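Globin III, extracellular (Lumbricus terrestris, PDB 1X9F) probably carries oxygen as a haem-containing globin subunit of the giant extracellular erythrocruorin of the earthworm. Local coordinates at residues C[13-18]-C[83-88]. Residues are numbered along the deposited sequence; the frame is centred on the assembly and turned at random.
Sequences RIVQKQ and NLLDDP
At N83, in the passage from helix 65-83 to helix 88-103, the carboxamide of Q16 reaches the turning backbone: Q16 NE2 lies 3.9 Å from the carbonyl carbon N83 C, and the two CA atoms, 6.9 Å apart, are the nearest pair across the contact. The Q16 side chain gets there by running extended beyond CG (chi2 -178°). The N83 side chain itself starts away from helix 9-20 and turns to other partners, ND2 hydrogen-bonding to D79 O and OD1 accepting a hydrogen bond from the backbone N of G23 of the Globin II chain.

L84 opens a type I beta turn ending at D87, closed by the hydrogen bond from D87 N to L84 O at 2.9 Å. Its side chain also starts away from helix 9-20, packing on A90, L91 and A94 of helix 88-103.

L85 points back. Its CB sits 3.9 Å from Q16 NE2, while CD1 meets V15 CG1, the branch anti to the valine's backbone N (chi1 165°), at 4.0 Å, the two side chains crossing at about a right angle. V15 also touches A135, W136 and C139 of helix 133-148 and thus sits between L85 and that helix, joining helix 9-20 to both.

D86 follows, its backbone N 3.9 Å from Q16 NE2, a contact and not a hydrogen bond. Its carboxylate is hydrogen-bonded to two histidines, OD2 to H12 NE2 in the same chain and OD1 to H24 NE2 of the Globin II chain.

Between the segments the chemistry is van der Waals contact, burying 178 Å² in all. Two hydrogen bonds to residues just outside them, Q16 NE2 to I82 O of helix 65-83 and D86 OD2 to H12 NE2 of helix 9-20, add polar ties, which implies that helix 9-20 is fixed against the turn beside the Globin II interface.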
loop_
_atom_site.group_PDB
_atom_site.type_symbol
_atom_site.label_atom_id
_atom_site.label_comp_id
_atom_site.label_asym_id
_atom_site.label_seq_id
_atom_site.Cartn_x
_atom_site.Cartn_y
_atom_site.Cartn_z
ATOM N N ARG C 13 17.172 20.352 -11.296
ATOM C CA ARG C 13 16.701 19.862 -10.012
ATOM C C ARG C 13 16.653 18.323 -10.029
ATOM O O ARG C 13 16.985 17.684 -9.028
ATOM C CB ARG C 13 15.324 20.481 -9.691
ATOM C CG ARG C 13 14.756 20.126 -8.319
ATOM C CD ARG C 13 13.251 20.412 -8.145
ATOM N NE ARG C 13 12.390 19.619 -9.041
ATOM C CZ ARG C 13 12.120 18.317 -8.895
ATOM N NH1 ARG C 13 12.645 17.621 -7.891
ATOM N NH2 ARG C 13 11.327 17.706 -9.767
ATOM N N ILE C 14 16.253 17.743 -11.166
ATOM C CA ILE C 14 16.253 16.284 -11.350
ATOM C C ILE C 14 17.687 15.757 -11.284
ATOM O O ILE C 14 17.961 14.762 -10.610
ATOM C CB ILE C 14 15.572 15.862 -12.697
ATOM C CG1 ILE C 14 14.114 16.335 -12.773
ATOM C CG2 ILE C 14 15.657 14.350 -12.913
ATOM C CD1 ILE C 14 13.148 15.627 -11.829
ATOM N N VAL C 15 18.593 16.446 -11.971
ATOM C CA VAL C 15 20.001 16.060 -12.002
ATOM C C VAL C 15 20.632 16.074 -10.602
ATOM O O VAL C 15 21.308 15.118 -10.218
ATOM C CB VAL C 15 20.803 16.927 -13.022
ATOM C CG1 VAL C 15 22.306 16.801 -12.809
ATOM C CG2 VAL C 15 20.438 16.532 -14.452
ATOM N N GLN C 16 20.382 17.140 -9.843
ATOM C CA GLN C 16 20.949 17.303 -8.498
ATOM C C GLN C 16 20.472 16.249 -7.513
ATOM O O GLN C 16 21.260 15.718 -6.726
ATOM C CB GLN C 16 20.630 18.690 -7.949
ATOM C CG GLN C 16 21.388 19.783 -8.655
ATOM C CD GLN C 16 21.118 21.160 -8.091
ATOM O OE1 GLN C 16 19.969 21.537 -7.845
ATOM N NE2 GLN C 16 22.181 21.933 -7.909
ATOM N N LYS C 17 19.175 15.964 -7.569
ATOM C CA LYS C 17 18.546 14.962 -6.729
ATOM C C LYS C 17 19.113 13.587 -7.056
ATOM O O LYS C 17 19.443 12.810 -6.152
ATOM C CB LYS C 17 17.032 14.986 -6.953
ATOM C CG LYS C 17 16.253 14.034 -6.063
ATOM C CD LYS C 17 14.806 13.906 -6.514
ATOM C CE LYS C 17 13.969 15.113 -6.101
ATOM N NZ LYS C 17 12.566 14.992 -6.593
ATOM N N GLN C 18 19.243 13.295 -8.346
ATOM C CA GLN C 18 19.731 11.989 -8.774
ATOM C C GLN C 18 21.204 11.767 -8.456
ATOM O O GLN C 18 21.593 10.686 -8.019
ATOM C CB GLN C 18 19.437 11.757 -10.254
ATOM C CG GLN C 18 17.973 11.446 -10.499
ATOM C CD GLN C 18 17.598 11.350 -11.966
ATOM O OE1 GLN C 18 16.466 10.997 -12.288
ATOM N NE2 GLN C 18 18.528 11.666 -12.854
ATOM N N ASN C 83 26.434 21.058 -8.217
ATOM C CA ASN C 83 25.964 21.744 -7.021
ATOM C C ASN C 83 25.762 23.237 -7.219
ATOM O O ASN C 83 25.189 23.901 -6.355
ATOM C CB ASN C 83 26.849 21.457 -5.804
ATOM C CG ASN C 83 26.427 20.196 -5.077
ATOM O OD1 ASN C 83 25.604 20.239 -4.159
ATOM N ND2 ASN C 83 26.964 19.057 -5.505
ATOM N N LEU C 84 26.218 23.758 -8.356
ATOM C CA LEU C 84 25.985 25.162 -8.684
ATOM C C LEU C 84 24.922 25.360 -9.769
ATOM O O LEU C 84 24.700 26.489 -10.215
ATOM C CB LEU C 84 27.300 25.881 -9.034
ATOM C CG LEU C 84 28.242 26.195 -7.861
ATOM C CD1 LEU C 84 29.541 26.819 -8.357
ATOM C CD2 LEU C 84 27.587 27.095 -6.801
ATOM N N LEU C 85 24.254 24.285 -10.184
ATOM C CA LEU C 85 23.228 24.389 -11.225
ATOM C C LEU C 85 22.070 25.325 -10.858
ATOM O O LEU C 85 21.510 25.997 -11.732
ATOM C CB LEU C 85 22.720 23.007 -11.640
ATOM C CG LEU C 85 23.651 22.192 -12.549
ATOM C CD1 LEU C 85 23.231 20.726 -12.573
ATOM C CD2 LEU C 85 23.701 22.752 -13.969
ATOM N N ASP C 86 21.731 25.401 -9.574
ATOM C CA ASP C 86 20.679 26.314 -9.134
ATOM C C ASP C 86 21.164 27.749 -8.948
ATOM O O ASP C 86 20.481 28.551 -8.315
ATOM C CB ASP C 86 20.012 25.819 -7.847
ATOM C CG ASP C 86 18.579 26.335 -7.707
ATOM O OD1 ASP C 86 18.075 26.400 -6.566
ATOM O OD2 ASP C 86 17.881 26.698 -8.684
ATOM N N ASP C 87 22.332 28.076 -9.499
ATOM C CA ASP C 87 22.906 29.415 -9.363
ATOM C C ASP C 87 23.728 29.719 -10.619
ATOM O O ASP C 87 24.963 29.729 -10.589
ATOM C CB ASP C 87 23.755 29.495 -8.085
ATOM C CG ASP C 87 24.250 30.905 -7.777
ATOM O OD1 ASP C 87 24.281 31.779 -8.673
ATOM O OD2 ASP C 87 24.646 31.235 -6.646
ATOM N N PRO C 88 23.031 29.961 -11.728
ATOM C CA PRO C 88 23.678 30.103 -13.039
ATOM C C PRO C 88 24.932 30.998 -13.104
ATOM O O PRO C 88 25.909 30.578 -13.728
ATOM C CB PRO C 88 22.549 30.620 -13.958
ATOM C CG PRO C 88 21.372 30.888 -13.063
ATOM C CD PRO C 88 21.566 30.099 -11.814
#